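Local coordinates for protein endopolygalacturonase (Chondrostereum purpureum, PDB 1K5C) that probably hydrolyses the alpha-1,4-galacturonosyl links within polygalacturonate chains of the plant cell wall, as a member of glycoside hydrolase family 28, at residues Ser221-Arg226 against Ile251-Val256; Asp244-Ser249 against Gly283-Lys288; Thr294-Glu299 against Ser310-Thr315; Gly305-Ser310 against Ala327-Gly332. All blocks are in the same frame, centred on the assembly; numbering follows the deposited sequence.

Overall arrangement
The four contacts sample the later coils of a parallel beta-helix, and their chemistry follows their place in it. Contacts 1, 2 and 4 join chain segments on neighbouring coils and combine backbone hydrogen bonds with like-placed side chains; contact 3 runs across the interior and rests on valine side chains and the aliphatic stem of an arginine. Contacts 1 and 3 are largely buried, contact 1 at a corner next to substrate-binding residues. Of the partly buried pair, contact 4 puts its aromatic groups inside and a lysine-asparagine pair outside, whereas contact 2 also buries an asparagine-threonine pair beside its isoleucines. Contacts 3 and 4 share strand 306-315. Ile287 of contact 2 touches Val256 and Val314.

Contact 1. Residues Ser221-Arg226 against Ile251-Val256; sequences SMYGVR and IAKYGV
Tyr223 and Tyr254 each hold CG anti to the carbonyl carbon, beside the backbone N (chi1 -48° and -68°), and this shared choice puts CG of each on the same side of its backbone; the rings lie side by side, pointing the same way. They meet rim to rim: Tyr223 CE1 is 4.0 Å from Tyr254 CD2, each near the plane of the other's ring. In the conformer described, Lys253 is extended beyond CG and brings CD to 4.0 Å from Tyr223 OH. A water in the plane of the Tyr223 ring lies 2.6 Å from its OH and accepts from Lys253 NZ, which also forms a salt bridge with Asp265. The setting is a corner of the parallel beta-helix, where two neighbouring coils turn together from one sheet to the next. The backbone keeps them in step: Met222 O accepts from both Lys253 N (2.9 Å) and Tyr254 N (3.3 Å), and Gly224 N donates to Tyr254 O at 3.1 Å. An alanine in place of Tyr223 would probably take away the ring edge that Tyr254 CD2 packs against and deprive the water of its phenolic partner. Met222 touches His195, which binds galacturonate in another crystal structure of this enzyme and is the predicted active-site residue. On the interior side Val225 CG2 meets Val256 CG2 at 4.0 Å, and Phe280 packs against both valines.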
# COMPACT_ATOMS: atom_id res chain seq x y z
N SER A 221 -4.28 -14.15 2.89
CA SER A 221 -3.60 -13.38 1.84
C SER A 221 -2.76 -14.29 1.01
O SER A 221 -2.37 -15.39 1.40
CB SER A 221 -2.75 -12.24 2.45
OG SER A 221 -3.59 -11.27 3.11
N MET A 222 -2.36 -13.79 -0.20
CA MET A 222 -1.59 -14.62 -1.11
C MET A 222 -0.12 -14.68 -0.72
O MET A 222 0.56 -15.69 -1.00
CB MET A 222 -1.75 -14.09 -2.53
CG MET A 222 -1.13 -14.86 -3.63
SD MET A 222 -1.70 -14.29 -5.25
CE MET A 222 -3.37 -14.22 -4.86
N TYR A 223 0.37 -13.59 -0.10
CA TYR A 223 1.76 -13.52 0.35
C TYR A 223 1.73 -12.85 1.72
O TYR A 223 0.80 -12.10 2.02
CB TYR A 223 2.66 -12.63 -0.56
CG TYR A 223 2.51 -12.93 -2.05
CD1 TYR A 223 3.37 -13.76 -2.73
CD2 TYR A 223 1.50 -12.34 -2.79
CE1 TYR A 223 3.19 -13.99 -4.12
CE2 TYR A 223 1.30 -12.57 -4.13
CZ TYR A 223 2.16 -13.41 -4.78
OH TYR A 223 2.02 -13.62 -6.14
N GLY A 224 2.76 -13.13 2.52
CA GLY A 224 2.91 -12.42 3.77
C GLY A 224 3.62 -11.06 3.57
O GLY A 224 3.01 -10.00 3.69
N VAL A 225 4.92 -11.16 3.26
CA VAL A 225 5.69 -9.98 2.87
C VAL A 225 6.38 -10.28 1.55
O VAL A 225 6.83 -11.41 1.28
CB VAL A 225 6.65 -9.44 3.98
CG1 VAL A 225 5.88 -9.11 5.27
CG2 VAL A 225 7.70 -10.48 4.24
N ARG A 226 6.50 -9.23 0.74
CA ARG A 226 7.20 -9.31 -0.52
C ARG A 226 8.09 -8.12 -0.76
O ARG A 226 7.73 -6.99 -0.42
CB ARG A 226 6.26 -9.29 -1.74
CG ARG A 226 5.69 -10.67 -2.02
CD ARG A 226 4.81 -10.33 -3.27
NE ARG A 226 5.26 -10.57 -4.64
CZ ARG A 226 4.45 -10.64 -5.71
NH1 ARG A 226 3.17 -10.43 -5.55
NH2 ARG A 226 4.92 -10.88 -6.93
N ILE A 251 -1.63 -17.89 4.61
CA ILE A 251 -0.95 -17.44 3.38
C ILE A 251 -0.97 -18.54 2.34
O ILE A 251 -0.56 -19.69 2.55
CB ILE A 251 0.48 -17.03 3.72
CG1 ILE A 251 0.53 -15.90 4.75
CG2 ILE A 251 1.19 -16.66 2.42
CD1 ILE A 251 -0.36 -14.68 4.39
N ALA A 252 -1.44 -18.16 1.12
CA ALA A 252 -1.68 -19.16 0.08
C ALA A 252 -0.48 -19.48 -0.77
O ALA A 252 -0.35 -20.65 -1.23
CB ALA A 252 -2.82 -18.70 -0.85
N LYS A 253 0.41 -18.55 -1.05
CA LYS A 253 1.46 -18.75 -2.04
C LYS A 253 2.85 -18.68 -1.42
O LYS A 253 3.60 -19.70 -1.50
CB LYS A 253 1.39 -17.82 -3.26
CG LYS A 253 2.09 -18.47 -4.44
CD LYS A 253 1.99 -17.63 -5.71
CE LYS A 253 2.68 -18.35 -6.87
NZ LYS A 253 2.56 -17.61 -8.14
N TYR A 254 3.28 -17.55 -0.86
CA TYR A 254 4.59 -17.45 -0.22
C TYR A 254 4.50 -16.69 1.09
O TYR A 254 3.98 -15.56 1.12
CB TYR A 254 5.62 -16.68 -1.05
CG TYR A 254 6.08 -17.35 -2.32
CD1 TYR A 254 7.24 -18.16 -2.28
CD2 TYR A 254 5.46 -17.17 -3.53
CE1 TYR A 254 7.71 -18.80 -3.44
CE2 TYR A 254 5.96 -17.78 -4.71
CZ TYR A 254 7.08 -18.58 -4.61
OH TYR A 254 7.57 -19.19 -5.77
N GLY A 255 5.06 -17.25 2.18
CA GLY A 255 5.17 -16.45 3.39
C GLY A 255 6.02 -15.21 3.20
O GLY A 255 5.60 -14.10 3.55
N VAL A 256 7.22 -15.43 2.63
CA VAL A 256 8.13 -14.38 2.24
C VAL A 256 8.56 -14.66 0.82
O VAL A 256 9.03 -15.75 0.53
CB VAL A 256 9.39 -14.33 3.15
CG1 VAL A 256 10.40 -13.29 2.70
CG2 VAL A 256 9.03 -14.18 4.64
O HOH W 1 3.29 -14.61 -8.15

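Contact 2. Residues Asp244-Ser249 against Gly283-Lys288; sequences DANTIS and GATTIK
Ile248 overlaps Ile287, CG2 against CG2 at 3.8 Å and CD1 against CD1 at 4.1 Å. Both hold CG1 anti to the carbonyl carbon (chi1 -55° and -51°), which sets their CG1 and CG2 alike; an extended chi2 in both does the same for CD1, as in the aliphatic stacks inside parallel beta-helices. Segments 247-249 and 285-288, on adjacent coils, run 6° from parallel. Val218 on one side and Leu312 and Val314 on the other carry the stack into further coils. Asn246 and Thr285 also lie side by side, and here the match is polar: Thr285 OG1 accepts from Asn246 N at 3.2 Å and, weakly, from Asn246 ND2 at 3.4 Å. The asparagine amide is itself held by Asn216 and Ile213, which probably fixes its rotation and also links three coils. At the end of strand 237-244, Asp244 OD1 takes the N-H of Gly283 at 2.9 Å from above the carboxylate plane while pairing with Lys214. An alanine at Asp244 would probably leave Gly283 N without this acceptor and the charge of Lys214 without its mate. Close by, Ala245 N approaches Gly283 O from above the carbonyl plane, 2.9 Å away.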
# COMPACT_ATOMS: atom_id res chain seq x y z
N ASP A 244 9.47 -6.20 11.94
CA ASP A 244 9.52 -6.31 13.42
C ASP A 244 8.12 -6.59 13.89
O ASP A 244 7.19 -5.84 13.56
CB ASP A 244 10.06 -4.97 13.90
CG ASP A 244 10.24 -4.81 15.39
OD1 ASP A 244 9.49 -5.41 16.18
OD2 ASP A 244 11.22 -4.03 15.73
N ALA A 245 7.89 -7.71 14.62
CA ALA A 245 6.62 -7.87 15.38
C ALA A 245 5.42 -8.04 14.46
O ALA A 245 4.32 -7.62 14.85
CB ALA A 245 6.40 -6.70 16.35
N ASN A 246 5.55 -8.70 13.30
CA ASN A 246 4.38 -8.95 12.45
C ASN A 246 3.83 -10.34 12.69
O ASN A 246 4.59 -11.31 12.87
CB ASN A 246 4.76 -8.76 10.98
CG ASN A 246 5.31 -7.36 10.73
OD1 ASN A 246 4.57 -6.37 10.73
ND2 ASN A 246 6.63 -7.26 10.55
N THR A 247 2.50 -10.47 12.66
CA THR A 247 1.83 -11.75 12.87
C THR A 247 1.02 -12.06 11.63
O THR A 247 0.08 -11.32 11.29
CB THR A 247 0.93 -11.69 14.12
OG1 THR A 247 1.76 -11.29 15.26
CG2 THR A 247 0.28 -13.03 14.38
N ILE A 248 1.40 -13.14 10.94
CA ILE A 248 0.88 -13.43 9.61
C ILE A 248 0.41 -14.85 9.55
O ILE A 248 1.10 -15.78 10.05
CB ILE A 248 2.00 -13.16 8.56
CG1 ILE A 248 2.53 -11.71 8.72
CG2 ILE A 248 1.54 -13.50 7.16
CD1 ILE A 248 3.52 -11.26 7.61
N SER A 249 -0.76 -15.10 8.92
CA SER A 249 -1.29 -16.46 8.84
C SER A 249 -2.22 -16.56 7.62
O SER A 249 -2.63 -15.57 7.01
CB SER A 249 -2.00 -16.83 10.14
OG SER A 249 -3.08 -15.97 10.40
N GLY A 283 10.59 -7.60 17.71
CA GLY A 283 9.58 -8.62 18.07
C GLY A 283 9.54 -9.71 17.01
O GLY A 283 9.83 -9.47 15.82
N ALA A 284 9.15 -10.93 17.41
CA ALA A 284 9.00 -12.02 16.48
C ALA A 284 8.06 -11.65 15.33
O ALA A 284 6.95 -11.16 15.55
CB ALA A 284 8.43 -13.22 17.23
N THR A 285 8.52 -11.98 14.11
CA THR A 285 7.60 -12.02 12.97
C THR A 285 7.33 -13.53 12.72
O THR A 285 8.25 -14.28 12.39
CB THR A 285 8.18 -11.34 11.75
OG1 THR A 285 8.16 -9.92 11.97
CG2 THR A 285 7.38 -11.67 10.48
N THR A 286 6.09 -13.90 12.98
CA THR A 286 5.69 -15.28 12.82
C THR A 286 4.74 -15.35 11.64
O THR A 286 3.81 -14.54 11.51
CB THR A 286 5.04 -15.85 14.09
OG1 THR A 286 3.75 -15.18 14.37
CG2 THR A 286 5.98 -15.74 15.29
N ILE A 287 5.00 -16.34 10.76
CA ILE A 287 4.21 -16.48 9.52
C ILE A 287 3.80 -17.93 9.36
O ILE A 287 4.65 -18.81 9.38
CB ILE A 287 5.06 -16.04 8.28
CG1 ILE A 287 5.68 -14.67 8.48
CG2 ILE A 287 4.21 -16.17 7.02
CD1 ILE A 287 6.44 -14.14 7.26
N LYS A 288 2.51 -18.17 9.26
CA LYS A 288 1.94 -19.52 9.05
C LYS A 288 1.38 -19.58 7.65
O LYS A 288 0.56 -18.71 7.27
CB LYS A 288 0.86 -19.82 10.08
CG LYS A 288 1.40 -19.79 11.52
CD LYS A 288 0.38 -20.03 12.65
CE LYS A 288 0.85 -19.66 14.04
NZ LYS A 288 -0.03 -19.82 15.31
O HOH W 2 4.18 -12.76 15.65
O HOH W 3 1.58 -16.25 12.86

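Contact 3. Residues Thr294-Glu299 against Ser310-Thr315; sequences TRVTVE and SQLTVT
The guanidinium of Arg295 is the flat group here, and what it presents to Val314 is neither a clear face nor a clear edge: Val314 O stands obliquely to it, 4.2 Å from Arg295 NE. All three of its nitrogens are engaged by the end of the chain and the loop after strand 306-315, NE by Tyr334 O, NH1 by Gly316 O and NH2 by the terminal carboxylate of Leu335. That triple hold probably fixes the plane of the group. The contact with Val314 is made by the aliphatic stem, with Val314 CG1 3.5 Å from Arg295 CB and 3.7 Å from Arg295 CG. Beyond them Arg295 CD comes to 3.4 Å from Val314 O. Val314 divides its branches between two partners. CG1, anti to the backbone N (chi1 -172°), serves the arginine, while CG2 reaches Val296 CG2 at 3.7 Å; Leu312 CD2 lies farther off, 4.4 Å from the same Val296 CG2. Val256 also touches Val296, and Ile287 touches Val314, so each valine belongs to a row along its own sheet. Two sheets whose inward aliphatic groups meet without shared hydrogen bonds, as here, are characteristic of the core of a parallel beta-helix.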
# COMPACT_ATOMS: atom_id res chain seq x y z
N THR A 294 4.55 -22.04 -0.16
CA THR A 294 5.99 -22.03 0.12
C THR A 294 6.28 -21.11 1.29
O THR A 294 5.69 -20.02 1.39
CB THR A 294 6.75 -21.58 -1.13
OG1 THR A 294 6.51 -22.54 -2.18
CG2 THR A 294 8.23 -21.47 -0.90
N ARG A 295 7.18 -21.51 2.18
CA ARG A 295 7.55 -20.67 3.34
C ARG A 295 8.32 -19.41 2.91
O ARG A 295 7.78 -18.31 3.01
CB ARG A 295 8.31 -21.50 4.38
CG ARG A 295 7.38 -22.55 5.06
CD ARG A 295 8.05 -23.24 6.21
NE ARG A 295 9.21 -24.10 5.92
CZ ARG A 295 9.05 -25.39 5.56
NH1 ARG A 295 7.86 -25.94 5.37
NH2 ARG A 295 10.13 -26.14 5.36
N VAL A 296 9.55 -19.59 2.45
CA VAL A 296 10.41 -18.45 2.08
C VAL A 296 11.15 -18.76 0.79
O VAL A 296 11.83 -19.78 0.68
CB VAL A 296 11.44 -18.21 3.19
CG1 VAL A 296 12.47 -17.15 2.78
CG2 VAL A 296 10.78 -17.84 4.51
N THR A 297 11.08 -17.83 -0.16
CA THR A 297 11.98 -17.85 -1.32
C THR A 297 12.65 -16.47 -1.43
O THR A 297 11.96 -15.44 -1.36
CB THR A 297 11.28 -18.24 -2.62
OG1 THR A 297 11.08 -19.69 -2.52
CG2 THR A 297 12.07 -17.94 -3.89
N VAL A 298 13.97 -16.51 -1.62
CA VAL A 298 14.77 -15.33 -1.94
C VAL A 298 15.42 -15.62 -3.29
O VAL A 298 16.12 -16.63 -3.41
CB VAL A 298 15.85 -15.08 -0.86
CG1 VAL A 298 16.76 -13.93 -1.30
CG2 VAL A 298 15.18 -14.80 0.49
N GLU A 299 15.16 -14.75 -4.28
CA GLU A 299 15.69 -14.90 -5.64
C GLU A 299 16.39 -13.61 -6.02
O GLU A 299 15.80 -12.68 -6.57
CB GLU A 299 14.53 -15.25 -6.60
CG GLU A 299 15.00 -15.42 -8.05
CD GLU A 299 15.50 -16.80 -8.40
OE1 GLU A 299 15.67 -17.64 -7.52
OE2 GLU A 299 15.72 -17.04 -9.62
N SER A 310 16.93 -13.25 12.50
CA SER A 310 16.82 -14.05 13.73
C SER A 310 15.45 -14.12 14.26
O SER A 310 15.10 -15.12 14.90
CB SER A 310 17.78 -13.44 14.78
OG SER A 310 17.44 -12.05 15.03
N GLN A 311 14.61 -13.08 14.06
CA GLN A 311 13.27 -13.07 14.66
C GLN A 311 12.18 -13.57 13.73
O GLN A 311 10.99 -13.51 14.09
CB GLN A 311 12.94 -11.66 15.20
CG GLN A 311 13.85 -11.30 16.42
CD GLN A 311 13.50 -12.20 17.60
OE1 GLN A 311 14.04 -13.27 17.77
NE2 GLN A 311 12.55 -11.79 18.40
N LEU A 312 12.56 -14.14 12.57
CA LEU A 312 11.55 -14.72 11.67
C LEU A 312 11.31 -16.18 11.99
O LEU A 312 12.27 -16.98 12.07
CB LEU A 312 12.07 -14.60 10.22
CG LEU A 312 11.18 -15.19 9.14
CD1 LEU A 312 9.79 -14.48 9.12
CD2 LEU A 312 11.85 -15.11 7.76
N THR A 313 10.05 -16.56 12.08
CA THR A 313 9.65 -17.99 12.15
C THR A 313 8.55 -18.19 11.09
O THR A 313 7.53 -17.50 11.19
CB THR A 313 9.15 -18.40 13.54
OG1 THR A 313 10.18 -18.19 14.50
CG2 THR A 313 8.69 -19.85 13.51
N VAL A 314 8.77 -19.09 10.17
CA VAL A 314 7.76 -19.42 9.17
C VAL A 314 7.49 -20.93 9.26
O VAL A 314 8.46 -21.71 9.24
CB VAL A 314 8.19 -19.06 7.74
CG1 VAL A 314 6.99 -19.24 6.76
CG2 VAL A 314 8.73 -17.63 7.64
N THR A 315 6.22 -21.30 9.35
CA THR A 315 5.81 -22.70 9.48
C THR A 315 4.67 -22.98 8.47
O THR A 315 4.02 -22.08 7.97
CB THR A 315 5.36 -23.02 10.92
OG1 THR A 315 4.27 -22.14 11.28
CG2 THR A 315 6.52 -22.88 11.92

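Contact 4. Residues Gly305-Ser310 against Ala327-Gly332; sequences GNWNWS and AKITGG
Trp307, Ile329 and Lys328 bury the most surface between these two strands, whose segments 306-309 and 328-332 run 8° from parallel on successive coils. Ile329 serves two indoles at once. Its CG1 branch turns to Trp307, with CG1 and CD1 both 3.8 Å from Trp307 CE3. The other branch, CG2, anti to the backbone N, lies over a face of Trp309, 3.6 Å from Trp309 CD2 in a CH-pi contact. Trp307 is in turn covered on one face by Ala327, whose CB sits 3.7 Å from the centroid of the Trp307 five-membered ring and 17° off its normal. Neither indole N-H is left idle: NE1 of Trp307 donates to Ser304 O and NE1 of Trp309 to Val278 O, which would help to fix the ring orientations. Phe280 meets Trp309 edge-to-face, and Val296 and Val298 pack against it from strand 294-299.

Lys328 works on the opposite face of the sheet, beside Asn306. Its chain bends at chi3 and chi4 and NZ donates to Asn306 OD1 at 2.7 Å, a bond between two exposed residues. Four backbone bonds join the strands, from Lys328 N to Gly305 O (2.9 Å) at one end to Trp309 N to Thr330 O (2.7 Å) at the other. With its indoles and isoleucine turned inward and its amide-lysine pair outward, the arrangement is that of adjacent strands in a parallel beta-helix, here between the last two coils of the family 28 fold.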
# COMPACT_ATOMS: atom_id res chain seq x y z
N GLY A 305 24.73 -7.40 2.03
CA GLY A 305 24.62 -7.10 3.44
C GLY A 305 24.47 -8.36 4.30
O GLY A 305 24.40 -9.48 3.83
N ASN A 306 24.46 -8.08 5.62
CA ASN A 306 24.27 -9.14 6.64
C ASN A 306 22.82 -9.05 7.06
O ASN A 306 22.44 -8.20 7.87
CB ASN A 306 25.19 -8.90 7.82
CG ASN A 306 26.66 -9.04 7.37
OD1 ASN A 306 27.02 -10.08 6.83
ND2 ASN A 306 27.43 -8.00 7.54
N TRP A 307 22.01 -9.92 6.44
CA TRP A 307 20.55 -9.91 6.68
C TRP A 307 20.30 -10.72 7.93
O TRP A 307 20.41 -11.97 7.94
CB TRP A 307 19.85 -10.53 5.48
CG TRP A 307 19.94 -9.72 4.21
CD1 TRP A 307 20.80 -8.69 3.91
CD2 TRP A 307 19.11 -9.93 3.05
NE1 TRP A 307 20.51 -8.21 2.60
CE2 TRP A 307 19.50 -8.98 2.06
CE3 TRP A 307 18.06 -10.82 2.73
CZ2 TRP A 307 18.89 -8.93 0.80
CZ3 TRP A 307 17.47 -10.76 1.48
CH2 TRP A 307 17.87 -9.82 0.52
N ASN A 308 19.97 -9.99 9.01
CA ASN A 308 19.71 -10.66 10.32
C ASN A 308 18.21 -11.02 10.33
O ASN A 308 17.39 -10.09 10.42
CB ASN A 308 20.05 -9.67 11.44
CG ASN A 308 19.90 -10.34 12.82
OD1 ASN A 308 19.16 -11.32 12.96
ND2 ASN A 308 20.60 -9.81 13.78
N TRP A 309 17.92 -12.30 10.15
CA TRP A 309 16.54 -12.79 10.12
C TRP A 309 16.24 -13.60 11.39
O TRP A 309 15.35 -14.44 11.43
CB TRP A 309 16.32 -13.66 8.87
CG TRP A 309 16.21 -12.81 7.62
CD1 TRP A 309 16.64 -11.52 7.39
CD2 TRP A 309 15.57 -13.26 6.40
NE1 TRP A 309 16.31 -11.13 6.09
CE2 TRP A 309 15.66 -12.18 5.48
CE3 TRP A 309 14.96 -14.45 6.02
CZ2 TRP A 309 15.11 -12.31 4.17
CZ3 TRP A 309 14.42 -14.55 4.74
CH2 TRP A 309 14.51 -13.48 3.83
N SER A 310 16.93 -13.25 12.50
CA SER A 310 16.82 -14.05 13.73
C SER A 310 15.45 -14.12 14.26
O SER A 310 15.10 -15.12 14.90
CB SER A 310 17.78 -13.44 14.78
OG SER A 310 17.44 -12.05 15.03
N ALA A 327 24.50 -11.32 -0.27
CA ALA A 327 23.95 -11.17 1.08
C ALA A 327 24.09 -12.47 1.85
O ALA A 327 24.02 -13.58 1.28
CB ALA A 327 22.48 -10.77 1.02
N LYS A 328 24.32 -12.31 3.15
CA LYS A 328 24.38 -13.47 4.07
C LYS A 328 23.17 -13.42 4.96
O LYS A 328 23.00 -12.43 5.70
CB LYS A 328 25.66 -13.40 4.92
CG LYS A 328 26.95 -13.54 4.09
CD LYS A 328 28.16 -13.43 5.01
CE LYS A 328 28.77 -12.05 5.14
NZ LYS A 328 29.18 -11.71 6.55
N ILE A 329 22.28 -14.43 4.87
CA ILE A 329 21.08 -14.45 5.71
C ILE A 329 21.32 -15.32 6.93
O ILE A 329 21.70 -16.51 6.80
CB ILE A 329 19.85 -14.95 4.90
CG1 ILE A 329 19.65 -14.12 3.63
CG2 ILE A 329 18.65 -14.97 5.82
CD1 ILE A 329 18.54 -14.56 2.72
N THR A 330 21.18 -14.78 8.12
CA THR A 330 21.34 -15.47 9.42
C THR A 330 19.95 -15.62 10.02
O THR A 330 19.28 -14.63 10.28
CB THR A 330 22.18 -14.58 10.38
OG1 THR A 330 23.48 -14.41 9.88
CG2 THR A 330 22.35 -15.23 11.74
N GLY A 331 19.38 -16.81 10.17
CA GLY A 331 17.89 -17.08 10.40
C GLY A 331 17.88 -17.12 11.90
O GLY A 331 19.01 -16.97 12.51
N GLY A 332 16.81 -17.36 12.58
CA GLY A 332 15.50 -17.59 12.03
C GLY A 332 15.18 -19.05 11.83
O GLY A 332 16.08 -19.90 11.82